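Local structure of dextranase (Pseudarthrobacter oxydans, 6NZS) at residues L127-A130 with D131-K134; V41-E44 with N45-D48; K464-P467 with N468-V471; I535-E538 with I539-N543; I67-T70 with K71-A75. The protein hydrolyses internal alpha-(1->6)-glucosidic linkages in dextran and belongs to glycoside hydrolase family 49. All coordinates share one frame; numbering follows the deposited sequence.

Contact 1: L127-A130 with D131-K134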
loop_
_atom_site.group_PDB
_atom_site.type_symbol
_atom_site.label_atom_id
_atom_site.label_comp_id
_atom_site.label_asym_id
_atom_site.label_seq_id
_atom_site.Cartn_x
_atom_site.Cartn_y
_atom_site.Cartn_z
ATOM N N LEU A 127 8.532 14.385 25.482
ATOM C CA LEU A 127 7.667 13.601 26.358
ATOM C C LEU A 127 6.886 14.561 27.252
ATOM O O LEU A 127 7.463 15.229 28.122
ATOM C CB LEU A 127 8.481 12.614 27.189
ATOM C CG LEU A 127 7.567 11.721 28.018
ATOM C CD1 LEU A 127 6.998 10.616 27.168
ATOM C CD2 LEU A 127 8.311 11.146 29.209
ATOM N N VAL A 128 5.576 14.643 27.029
ATOM C CA VAL A 128 4.724 15.477 27.873
ATOM C C VAL A 128 4.522 14.818 29.230
ATOM O O VAL A 128 4.789 15.412 30.284
ATOM C CB VAL A 128 3.381 15.748 27.173
ATOM C CG1 VAL A 128 2.472 16.576 28.076
ATOM C CG2 VAL A 128 3.604 16.433 25.820
ATOM N N ASP A 129 4.036 13.582 29.222
ATOM C CA ASP A 129 3.850 12.797 30.434
ATOM C C ASP A 129 3.942 11.324 30.047
ATOM O O ASP A 129 4.237 10.987 28.897
ATOM C CB ASP A 129 2.551 13.177 31.157
ATOM C CG ASP A 129 1.350 13.167 30.236
ATOM O OD1 ASP A 129 1.184 12.188 29.479
ATOM O OD2 ASP A 129 0.589 14.165 30.247
ATOM N N ALA A 130 3.685 10.440 31.008
ATOM C CA ALA A 130 4.012 9.026 30.831
ATOM C C ALA A 130 3.154 8.302 29.799
ATOM O O ALA A 130 3.435 7.129 29.520
ATOM C CB ALA A 130 3.956 8.296 32.170
ATOM N N ASP A 131 2.134 8.940 29.227
ATOM C CA ASP A 131 1.413 8.318 28.118
ATOM C C ASP A 131 1.288 9.200 26.883
ATOM O O ASP A 131 0.567 8.826 25.949
ATOM C CB ASP A 131 0.044 7.761 28.540
ATOM C CG ASP A 131 -0.872 8.808 29.126
ATOM O OD1 ASP A 131 -0.640 10.023 28.941
ATOM O OD2 ASP A 131 -1.863 8.401 29.777
ATOM N N THR A 132 1.987 10.334 26.828
ATOM C CA THR A 132 1.783 11.295 25.749
ATOM C C THR A 132 3.102 11.856 25.236
ATOM O O THR A 132 3.902 12.391 26.013
ATOM C CB THR A 132 0.910 12.460 26.230
ATOM O OG1 THR A 132 -0.362 11.962 26.672
ATOM C CG2 THR A 132 0.705 13.473 25.109
ATOM N N VAL A 133 3.305 11.773 23.921
ATOM C CA VAL A 133 4.454 12.365 23.250
ATOM C C VAL A 133 3.953 13.480 22.343
ATOM O O VAL A 133 2.832 13.424 21.824
ATOM C CB VAL A 133 5.216 11.288 22.440
ATOM C CG1 VAL A 133 4.342 10.734 21.298
ATOM C CG2 VAL A 133 6.532 11.815 21.906
ATOM N N LYS A 134 4.779 14.508 22.176
ATOM C CA LYS A 134 4.528 15.598 21.241
ATOM C C LYS A 134 5.551 15.496 20.117
ATOM O O LYS A 134 6.753 15.395 20.381
ATOM C CB LYS A 134 4.656 16.958 21.949
ATOM C CG LYS A 134 3.894 18.112 21.292
ATOM C CD LYS A 134 4.140 19.445 22.023
ATOM C CE LYS A 134 3.535 19.415 23.416
ATOM N NZ LYS A 134 2.052 19.626 23.398
HETATM O O HOH W 1 -1.412 14.060 28.608
#

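Contact 2: V41-E44 with N45-D48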
loop_
_atom_site.group_PDB
_atom_site.type_symbol
_atom_site.label_atom_id
_atom_site.label_comp_id
_atom_site.label_asym_id
_atom_site.label_seq_id
_atom_site.Cartn_x
_atom_site.Cartn_y
_atom_site.Cartn_z
ATOM N N VAL A 41 -3.639 18.337 17.490
ATOM C CA VAL A 41 -2.701 19.065 16.638
ATOM C C VAL A 41 -2.793 20.551 16.946
ATOM O O VAL A 41 -3.892 21.107 17.043
ATOM C CB VAL A 41 -2.990 18.852 15.135
ATOM C CG1 VAL A 41 -1.835 19.380 14.280
ATOM C CG2 VAL A 41 -3.272 17.410 14.813
ATOM N N ALA A 42 -1.637 21.202 17.038
ATOM C CA ALA A 42 -1.569 22.644 17.225
ATOM C C ALA A 42 -0.542 23.215 16.266
ATOM O O ALA A 42 0.478 22.586 15.988
ATOM C CB ALA A 42 -1.122 22.977 18.645
ATOM N N GLN A 43 -0.805 24.424 15.767
ATOM C CA GLN A 43 0.229 25.139 15.031
ATOM C C GLN A 43 1.431 25.327 15.943
ATOM O O GLN A 43 1.282 25.576 17.142
ATOM C CB GLN A 43 -0.306 26.497 14.580
ATOM C CG GLN A 43 0.474 27.129 13.447
ATOM C CD GLN A 43 -0.252 28.310 12.835
ATOM O OE1 GLN A 43 -1.112 28.142 11.967
ATOM N NE2 GLN A 43 0.097 29.512 13.275
ATOM N N GLU A 44 2.634 25.186 15.380
ATOM C CA GLU A 44 3.809 25.085 16.243
ATOM C C GLU A 44 4.028 26.344 17.077
ATOM O O GLU A 44 4.567 26.263 18.188
ATOM C CB GLU A 44 5.058 24.726 15.438
ATOM C CG GLU A 44 5.461 25.779 14.441
ATOM C CD GLU A 44 6.394 26.833 14.998
ATOM O OE1 GLU A 44 6.756 27.747 14.232
ATOM O OE2 GLU A 44 6.763 26.735 16.198
ATOM N N ASN A 45 3.628 27.511 16.576
ATOM C CA ASN A 45 3.749 28.753 17.333
ATOM C C ASN A 45 2.505 29.083 18.149
ATOM O O ASN A 45 2.403 30.193 18.684
ATOM C CB ASN A 45 4.122 29.923 16.411
ATOM C CG ASN A 45 3.036 30.254 15.396
ATOM O OD1 ASN A 45 2.074 29.506 15.216
ATOM N ND2 ASN A 45 3.197 31.384 14.715
ATOM N N GLN A 46 1.556 28.152 18.243
ATOM C CA GLN A 46 0.377 28.288 19.100
ATOM C C GLN A 46 0.188 26.985 19.864
ATOM O O GLN A 46 -0.872 26.359 19.789
ATOM C CB GLN A 46 -0.874 28.592 18.272
ATOM C CG GLN A 46 -0.734 29.695 17.239
ATOM C CD GLN A 46 -1.922 29.759 16.290
ATOM O OE1 GLN A 46 -2.738 28.834 16.229
ATOM N NE2 GLN A 46 -2.028 30.857 15.550
ATOM N N PRO A 47 1.202 26.541 20.614
ATOM C CA PRO A 47 1.139 25.185 21.190
ATOM C C PRO A 47 0.027 25.004 22.205
ATOM O O PRO A 47 -0.319 23.857 22.523
ATOM C CB PRO A 47 2.522 24.989 21.833
ATOM C CG PRO A 47 3.301 26.262 21.562
ATOM C CD PRO A 47 2.320 27.320 21.171
ATOM N N ASP A 48 -0.541 26.097 22.724
ATOM C CA ASP A 48 -1.648 26.035 23.670
ATOM C C ASP A 48 -2.996 25.805 22.999
ATOM O O ASP A 48 -3.971 25.511 23.700
ATOM C CB ASP A 48 -1.709 27.343 24.460
ATOM C CG ASP A 48 -1.861 28.556 23.561
ATOM O OD1 ASP A 48 -1.104 28.671 22.572
ATOM O OD2 ASP A 48 -2.742 29.397 23.839
HETATM O O HOH W 2 -3.121 25.938 16.664
#

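Contact 3: K464-P467 with N468-V471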
loop_
_atom_site.group_PDB
_atom_site.type_symbol
_atom_site.label_atom_id
_atom_site.label_comp_id
_atom_site.label_asym_id
_atom_site.label_seq_id
_atom_site.Cartn_x
_atom_site.Cartn_y
_atom_site.Cartn_z
ATOM N N LYS A 464 7.001 -20.832 -19.643
ATOM C CA LYS A 464 5.939 -19.850 -19.814
ATOM C C LYS A 464 6.455 -18.474 -20.224
ATOM O O LYS A 464 5.684 -17.511 -20.207
ATOM C CB LYS A 464 5.119 -19.736 -18.526
ATOM C CG LYS A 464 4.546 -21.055 -18.020
ATOM C CD LYS A 464 3.415 -21.540 -18.912
ATOM C CE LYS A 464 2.089 -20.901 -18.540
ATOM N NZ LYS A 464 0.986 -21.362 -19.447
ATOM N N ALA A 465 7.730 -18.362 -20.584
ATOM C CA ALA A 465 8.326 -17.093 -20.976
ATOM C C ALA A 465 8.095 -16.819 -22.463
ATOM O O ALA A 465 7.680 -17.694 -23.229
ATOM C CB ALA A 465 9.823 -17.092 -20.672
ATOM N N ASP A 466 8.363 -15.577 -22.864
ATOM C CA ASP A 466 8.268 -15.150 -24.262
ATOM C C ASP A 466 9.501 -14.330 -24.619
ATOM O O ASP A 466 9.588 -13.142 -24.258
ATOM C CB ASP A 466 6.996 -14.349 -24.510
ATOM C CG ASP A 466 6.744 -14.080 -25.992
ATOM O OD1 ASP A 466 7.644 -14.347 -26.814
ATOM O OD2 ASP A 466 5.642 -13.588 -26.319
ATOM N N PRO A 467 10.464 -14.915 -25.337
ATOM C CA PRO A 467 11.662 -14.156 -25.733
ATOM C C PRO A 467 11.377 -12.992 -26.668
ATOM O O PRO A 467 12.278 -12.174 -26.894
ATOM C CB PRO A 467 12.540 -15.210 -26.424
ATOM C CG PRO A 467 11.999 -16.530 -25.966
ATOM C CD PRO A 467 10.530 -16.321 -25.761
ATOM N N ASN A 468 10.169 -12.889 -27.210
ATOM C CA ASN A 468 9.802 -11.778 -28.075
ATOM C C ASN A 468 9.185 -10.616 -27.313
ATOM O O ASN A 468 8.601 -9.726 -27.935
ATOM C CB ASN A 468 8.878 -12.254 -29.199
ATOM C CG ASN A 468 9.532 -13.298 -30.079
ATOM O OD1 ASN A 468 10.727 -13.221 -30.366
ATOM N ND2 ASN A 468 8.754 -14.283 -30.510
ATOM N N THR A 469 9.302 -10.603 -25.985
ATOM C CA THR A 469 8.909 -9.472 -25.160
ATOM C C THR A 469 10.131 -9.002 -24.378
ATOM O O THR A 469 11.068 -9.771 -24.151
ATOM C CB THR A 469 7.775 -9.851 -24.195
ATOM O OG1 THR A 469 8.215 -10.896 -23.318
ATOM C CG2 THR A 469 6.549 -10.336 -24.968
ATOM N N THR A 470 10.123 -7.723 -23.989
ATOM C CA THR A 470 11.270 -7.125 -23.315
ATOM C C THR A 470 10.816 -6.216 -22.181
ATOM O O THR A 470 9.976 -5.334 -22.384
ATOM C CB THR A 470 12.128 -6.322 -24.298
ATOM O OG1 THR A 470 12.522 -7.173 -25.379
ATOM C CG2 THR A 470 13.376 -5.812 -23.614
ATOM N N VAL A 471 11.389 -6.436 -20.999
ATOM C CA VAL A 471 11.279 -5.538 -19.854
ATOM C C VAL A 471 12.630 -4.848 -19.714
ATOM O O VAL A 471 13.651 -5.517 -19.502
ATOM C CB VAL A 471 10.920 -6.325 -18.583
ATOM C CG1 VAL A 471 11.024 -5.439 -17.347
ATOM C CG2 VAL A 471 9.532 -6.928 -18.722
#

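Contact 4: I535-E538 with I539-N543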
loop_
_atom_site.group_PDB
_atom_site.type_symbol
_atom_site.label_atom_id
_atom_site.label_comp_id
_atom_site.label_asym_id
_atom_site.label_seq_id
_atom_site.Cartn_x
_atom_site.Cartn_y
_atom_site.Cartn_z
ATOM N N ILE A 535 19.036 -12.106 -20.454
ATOM C CA ILE A 535 19.293 -10.984 -19.562
ATOM C C ILE A 535 20.495 -10.237 -20.113
ATOM O O ILE A 535 21.508 -10.855 -20.470
ATOM C CB ILE A 535 19.534 -11.441 -18.115
ATOM C CG1 ILE A 535 18.347 -12.265 -17.633
ATOM C CG2 ILE A 535 19.752 -10.231 -17.220
ATOM C CD1 ILE A 535 18.602 -12.959 -16.337
ATOM N N GLY A 536 20.365 -8.921 -20.219
ATOM C CA GLY A 536 21.418 -8.127 -20.816
ATOM C C GLY A 536 22.752 -8.311 -20.118
ATOM O O GLY A 536 22.836 -8.718 -18.954
ATOM N N ASN A 537 23.817 -8.015 -20.857
ATOM C CA ASN A 537 25.159 -8.075 -20.299
ATOM C C ASN A 537 25.382 -6.887 -19.371
ATOM O O ASN A 537 25.196 -5.733 -19.771
ATOM C CB ASN A 537 26.189 -8.036 -21.427
ATOM C CG ASN A 537 27.601 -7.955 -20.904
ATOM O OD1 ASN A 537 28.114 -6.867 -20.638
ATOM N ND2 ASN A 537 28.232 -9.112 -20.716
ATOM N N GLU A 538 25.782 -7.168 -18.128
ATOM C CA GLU A 538 26.147 -6.124 -17.181
ATOM C C GLU A 538 27.649 -5.895 -17.105
ATOM O O GLU A 538 28.083 -4.752 -16.960
ATOM C CB GLU A 538 25.618 -6.461 -15.780
ATOM C CG GLU A 538 25.875 -5.380 -14.736
ATOM C CD GLU A 538 25.073 -4.107 -14.972
ATOM O OE1 GLU A 538 24.039 -4.170 -15.679
ATOM O OE2 GLU A 538 25.475 -3.056 -14.440
ATOM N N ILE A 539 28.444 -6.957 -17.183
ATOM C CA ILE A 539 29.901 -6.855 -17.165
ATOM C C ILE A 539 30.390 -7.055 -18.596
ATOM O O ILE A 539 30.433 -8.205 -19.064
ATOM C CB ILE A 539 30.525 -7.905 -16.237
ATOM C CG1 ILE A 539 29.745 -7.996 -14.925
ATOM C CG2 ILE A 539 32.003 -7.597 -16.017
ATOM C CD1 ILE A 539 29.943 -6.798 -14.045
ATOM N N PRO A 540 30.805 -5.997 -19.306
ATOM C CA PRO A 540 30.930 -4.614 -18.843
ATOM C C PRO A 540 29.850 -3.642 -19.343
ATOM O O PRO A 540 29.986 -2.451 -19.088
ATOM C CB PRO A 540 32.253 -4.195 -19.477
ATOM C CG PRO A 540 32.201 -4.877 -20.818
ATOM C CD PRO A 540 31.472 -6.186 -20.610
ATOM N N ASP A 541 28.807 -4.121 -20.022
ATOM C CA ASP A 541 27.934 -3.227 -20.783
ATOM C C ASP A 541 26.951 -2.436 -19.928
ATOM O O ASP A 541 26.371 -1.465 -20.426
ATOM C CB ASP A 541 27.133 -3.990 -21.840
ATOM C CG ASP A 541 28.010 -4.642 -22.889
ATOM O OD1 ASP A 541 29.239 -4.430 -22.849
ATOM O OD2 ASP A 541 27.463 -5.392 -23.717
ATOM N N GLY A 542 26.720 -2.837 -18.678
ATOM C CA GLY A 542 25.755 -2.131 -17.850
ATOM C C GLY A 542 24.315 -2.346 -18.254
ATOM O O GLY A 542 23.448 -1.551 -17.866
ATOM N N ASN A 543 24.032 -3.403 -19.014
ATOM C CA ASN A 543 22.705 -3.680 -19.554
ATOM C C ASN A 543 22.022 -4.865 -18.875
ATOM O O ASN A 543 21.045 -5.397 -19.408
ATOM C CB ASN A 543 22.783 -3.911 -21.068
ATOM C CG ASN A 543 21.438 -3.741 -21.757
ATOM O OD1 ASN A 543 20.693 -2.809 -21.456
ATOM N ND2 ASN A 543 21.116 -4.653 -22.679
HETATM O O HOH W 3 23.012 -6.890 -23.400
HETATM O O HOH W 4 22.087 -2.256 -15.445
HETATM O O HOH W 5 24.467 -0.662 -15.175
#

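Contact 5: I67-T70 with K71-A75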
loop_
_atom_site.group_PDB
_atom_site.type_symbol
_atom_site.label_atom_id
_atom_site.label_comp_id
_atom_site.label_asym_id
_atom_site.label_seq_id
_atom_site.Cartn_x
_atom_site.Cartn_y
_atom_site.Cartn_z
ATOM N N ILE A 67 -18.116 -15.504 6.071
ATOM C CA ILE A 67 -19.485 -15.782 5.652
ATOM C C ILE A 67 -19.431 -16.393 4.260
ATOM O O ILE A 67 -19.012 -15.737 3.297
ATOM C CB ILE A 67 -20.366 -14.526 5.684
ATOM C CG1 ILE A 67 -20.560 -14.047 7.125
ATOM C CG2 ILE A 67 -21.710 -14.801 5.017
ATOM C CD1 ILE A 67 -20.964 -15.130 8.090
ATOM N N GLY A 68 -19.850 -17.650 4.152
ATOM C CA GLY A 68 -19.915 -18.320 2.871
ATOM C C GLY A 68 -18.664 -19.056 2.452
ATOM O O GLY A 68 -18.589 -19.505 1.300
ATOM N N TYR A 69 -17.680 -19.193 3.337
ATOM C CA TYR A 69 -16.454 -19.901 3.003
ATOM C C TYR A 69 -15.732 -20.303 4.280
ATOM O O TYR A 69 -15.959 -19.738 5.356
ATOM C CB TYR A 69 -15.535 -19.071 2.094
ATOM C CG TYR A 69 -14.952 -17.823 2.733
ATOM C CD1 TYR A 69 -15.689 -16.653 2.801
ATOM C CD2 TYR A 69 -13.655 -17.820 3.240
ATOM C CE1 TYR A 69 -15.157 -15.503 3.371
ATOM C CE2 TYR A 69 -13.117 -16.674 3.819
ATOM C CZ TYR A 69 -13.875 -15.525 3.873
ATOM O OH TYR A 69 -13.356 -14.379 4.438
ATOM N N THR A 70 -14.857 -21.301 4.144
ATOM C CA THR A 70 -13.982 -21.723 5.225
ATOM C C THR A 70 -12.506 -21.669 4.862
ATOM O O THR A 70 -11.665 -21.782 5.763
ATOM C CB THR A 70 -14.329 -23.149 5.689
ATOM O OG1 THR A 70 -14.147 -24.063 4.601
ATOM C CG2 THR A 70 -15.766 -23.221 6.174
ATOM N N LYS A 71 -12.169 -21.479 3.587
ATOM C CA LYS A 71 -10.778 -21.465 3.161
ATOM C C LYS A 71 -10.037 -20.287 3.791
ATOM O O LYS A 71 -10.638 -19.349 4.318
ATOM C CB LYS A 71 -10.692 -21.348 1.638
ATOM C CG LYS A 71 -11.163 -20.010 1.091
ATOM C CD LYS A 71 -10.938 -19.908 -0.410
ATOM C CE LYS A 71 -11.503 -18.602 -0.951
ATOM N NZ LYS A 71 -11.360 -18.506 -2.433
ATOM N N GLU A 72 -8.711 -20.345 3.724
ATOM C CA GLU A 72 -7.905 -19.241 4.221
ATOM C C GLU A 72 -8.130 -18.010 3.356
ATOM O O GLU A 72 -8.258 -18.101 2.132
ATOM C CB GLU A 72 -6.425 -19.617 4.216
ATOM C CG GLU A 72 -6.031 -20.588 5.321
ATOM C CD GLU A 72 -4.531 -20.780 5.407
ATOM O OE1 GLU A 72 -3.884 -20.889 4.345
ATOM O OE2 GLU A 72 -3.998 -20.816 6.537
ATOM N N ASP A 73 -8.195 -16.845 4.004
ATOM C CA ASP A 73 -8.333 -15.588 3.284
ATOM C C ASP A 73 -7.160 -14.639 3.493
ATOM O O ASP A 73 -7.195 -13.522 2.966
ATOM C CB ASP A 73 -9.668 -14.895 3.616
ATOM C CG ASP A 73 -9.838 -14.591 5.101
ATOM O OD1 ASP A 73 -8.831 -14.521 5.836
ATOM O OD2 ASP A 73 -10.998 -14.421 5.535
ATOM N N GLY A 74 -6.124 -15.055 4.222
ATOM C CA GLY A 74 -4.961 -14.224 4.459
ATOM C C GLY A 74 -5.024 -13.369 5.706
ATOM O O GLY A 74 -3.987 -12.832 6.117
ATOM N N ALA A 75 -6.195 -13.234 6.323
ATOM C CA ALA A 75 -6.346 -12.454 7.542
ATOM C C ALA A 75 -6.249 -13.299 8.799
ATOM O O ALA A 75 -6.510 -12.787 9.891
ATOM C CB ALA A 75 -7.678 -11.700 7.522
#

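Contact 1: L127-A130 with D131-K134
Two consecutive amides, those of Val128 and Asp129, converge on the carbonyl oxygen of Thr132. Val128 N bonds Thr132 O at 3.0 Å, Asp129 N more weakly, and Thr132 N returns an almost straight bond (174°) to Asp129 O. Thr132 is the tight centre: CG2 meets Val128 CB at 4.1 Å, and OG1 lies 3.2 Å from OD1 of Asp129, whose CG, between the backbone N and the carbonyl carbon (chi1 51°), folds the carboxylate back over the turn. The hydroxyl's hydrogen-bond partner is Ser101 OG, and a water donates to both Thr132 OG1 and Asp129 OD2. Asp129 OD1 accepts weakly from Asp131 N and lies 2.9 Å from Asp131 OD1, a like-charge approach that might raise either carboxylate's pKa; Asp131 OD1 is 3.0 Å from Thr132 OG1. A leucine at Asp131 would probably leave Thr132 OG1 without that polar neighbour and Asp129 OD1 beside a hydrocarbon branch. The looser side is apolar and open to solvent: Val128 CG2 rests 3.8 Å from Lys134 CE, and the lysine chain, bent at its last two torsions, ends in a salt bridge with Asp99. This is a beta hairpin closed by a type I turn, with a classic bulge.

Contact 2: V41-E44 with N45-D48
Gln43 and Asn45 reach out the same way from the chain and join through their amides. Gln43 NE2 gives a nearly straight hydrogen bond (172°) of 2.8 Å to Asn45 OD1: the donor lies in the carbonyl plane of Asn45 on a lone pair, and OD1 lies in the plane of the Gln43 amide. Gln43 can span the gap because CG is anti to its backbone N (chi1 -161°) and the chain then runs extended, carrying CG past Asn45 OD1 at 3.4 Å. Its other end is held too, since OE1 accepts from Asn9, and the amide is thereby fixed in rotation. Gln46 lays its own amide against that of Gln43, the planes 30° apart and stacked. A leucine in place of Gln43 would probably leave both Asn45 OD1 and Asn9 without this amide mate and let the Asn45 side chain turn.

Glu44 is the third large contributor. Bent at chi2, it curls its carboxylate back over the next peptide, with CD 3.3 Å from Asn45 N, and has a long, weak ion pair with Lys136. The backbone closes the turn, Gln46 N donating to Gln43 O at 2.8 Å, and a water ties Gln43 N to Gln46 OE1. Nearer the strand, Ala42 is small enough to let CB meet Gln46 O at 3.6 Å, while Pro47 CG rests 3.6 Å from Glu44 O. This is a type I beta turn from Gln43 to Gln46, opening the loop that joins the antiparallel strands 37-43 and 51-58 in the Ig-like N-terminal domain.

Contact 3: K464-P467 with N468-V471
Asp466 O is gripped twice by Thr469, once by its side chain and once by its amide. The hydroxyl bond, from Thr469 OG1, is the shorter at 2.8 Å and arrives in the carbonyl plane; the amide bond, from Thr469 N, is 3.1 Å long and comes from above that plane. Two donors from one residue thus share an oxygen without competing for the same direction. Threonine manages this because chi1 of 61° sets OG1 between its own backbone N and carbonyl carbon, turned back toward the turn it closes. The same hydroxyl also bonds Ser495, so it ties the corner to the start of strand 495-507.

The third bond comes from the aspartate side chain. Asp466 OD1 takes the hydrogen of Asn468 N at 2.9 Å, met from above the carboxylate plane. Here CG anti to the backbone N (chi1 -171°) brings the carboxylate alongside, for a bond to the amide two residues on.

Round these bonds the packing is close. Thr469 CG2 sits 3.6 Å from Asp466 OD2, crossing the aspartate at about a right angle, and Asn468 CB approaches Asp466 OD1 at 3.4 Å. The amide of Asn468, on the exposed outside of the bend, is turned steeply (71°) to the carboxylate. Pro467 suits the second position of the turn, since its ring fixes phi near the required value and it has no amide hydrogen to leave unused there. Together this is a type I beta turn with an Asx turn within it, forming the corner from which strand 469-482 of the right-handed parallel beta-helix departs.

Contact 4: I535-E538 with I539-N543
Asn543 N reaches Asn537 O at 2.7 Å and Gly542 N reaches Glu538 O at 2.9 Å, two backbone bonds that close the loop. Side-chain bonds come from Asn537, whose amide is used at both ends. Its OD1 accepts from Asp541 N at 2.9 Å, nearly along the C=O axis, while ND2 donates to Ile539 O at 2.9 Å from above the carbonyl plane. An asparagine suits this place because one flat group serves a donor and an acceptor, and CG, anti to the backbone N (chi1 174°), carries it to the cis peptide before Pro540. A weaker contact is Gly536 CA to Asn543 O at 3.1 Å; a side chain at Gly536 would strike that oxygen, and Gly542 takes a positive phi (72°), a shape glycine adopts most easily. Waters add a fourth kind: one accepts from Asn537 N and Asn543 ND2, and two others stand between the Glu538 carboxylate and Gly542 O. Buried Glu538, bent at chi2, sets CD 3.6 Å from Gly542 CA, and OE1 also accepts from Gly544 N. Shape here is set chiefly by hydrogen bonds of the backbone and of Asn537, and the Gly544 amide and waters would be expected to favour charged Glu538.

Contact 5: I67-T70 with K71-A75
Tyr69 points its hydroxyl at the carboxylate of Asp73, the OH donating to OD2 at 2.6 Å. The oxygen receives it on its anti lone pair, the side away from OD1, and lies near the plane of the ring at its edge; ring and carboxylate planes are 62° apart. Also at that edge, in plane, is Lys71 O, 3.5 Å from Tyr69 CD2, with Lys71 CG next to the same carbon at 4.0 Å. A tyrosine suits the place because a rigid ring carries the hydroxyl across to Asp73 while its hydrocarbon edge rides on the intervening backbone. The ring is brought edge-on to that backbone by chi1 of 67°, which sets CG between the tyrosine's backbone N and carbonyl carbon.

The second shell fixes the carboxylate. Asp73 OD1 accepts from Ala75 N at 3.0 Å, an Asx turn that pins the group against rotation just ahead of helix 76-81. Ala75 occupies the N-cap of that helix, and Gly74, with its positive phi, makes the bend that a side chain would hinder. Glu76, in the first turn of the helix, accepts from the amides of Asp73 and Gly74. Arg61 forms a salt bridge to OD2, the oxygen that Tyr69 already uses.

Farther out, His301 stacks on the Tyr69 ring, and the Lys71 ammonium runs out to Glu292. Asp73 also touches Tyr365. Chemically, then, a largely buried aspartate is bonded by a phenol, a backbone amide and a guanidinium group. Three such partners would be expected to favour its ionised form, and the short phenol bond is consistent with a strong interaction with that charge.

In the fold
The five contacts are local turns and loops in two parts of the enzyme. Contacts 1 and 2 sit in the Ig-like domain with centres about 16 Å apart and nearest atoms about 5 Å apart; both lean on strand 96-102, Ala42 pairing with Trp97 and Val133 with Val100. Contacts 3 and 4 lie in the beta-helix, centres about 18 Å apart, and share strand 495-507: Val471 bonds Asp496, while Gly536 bonds Thr497. The centres of contacts 1 and 3 are about 56 Å apart. The centre of contact 5 lies about 35 Å from that of contact 3; it touches Tyr291, Glu292, His301, Tyr365 and Trp366, from the part of the chain that holds the beta-helix.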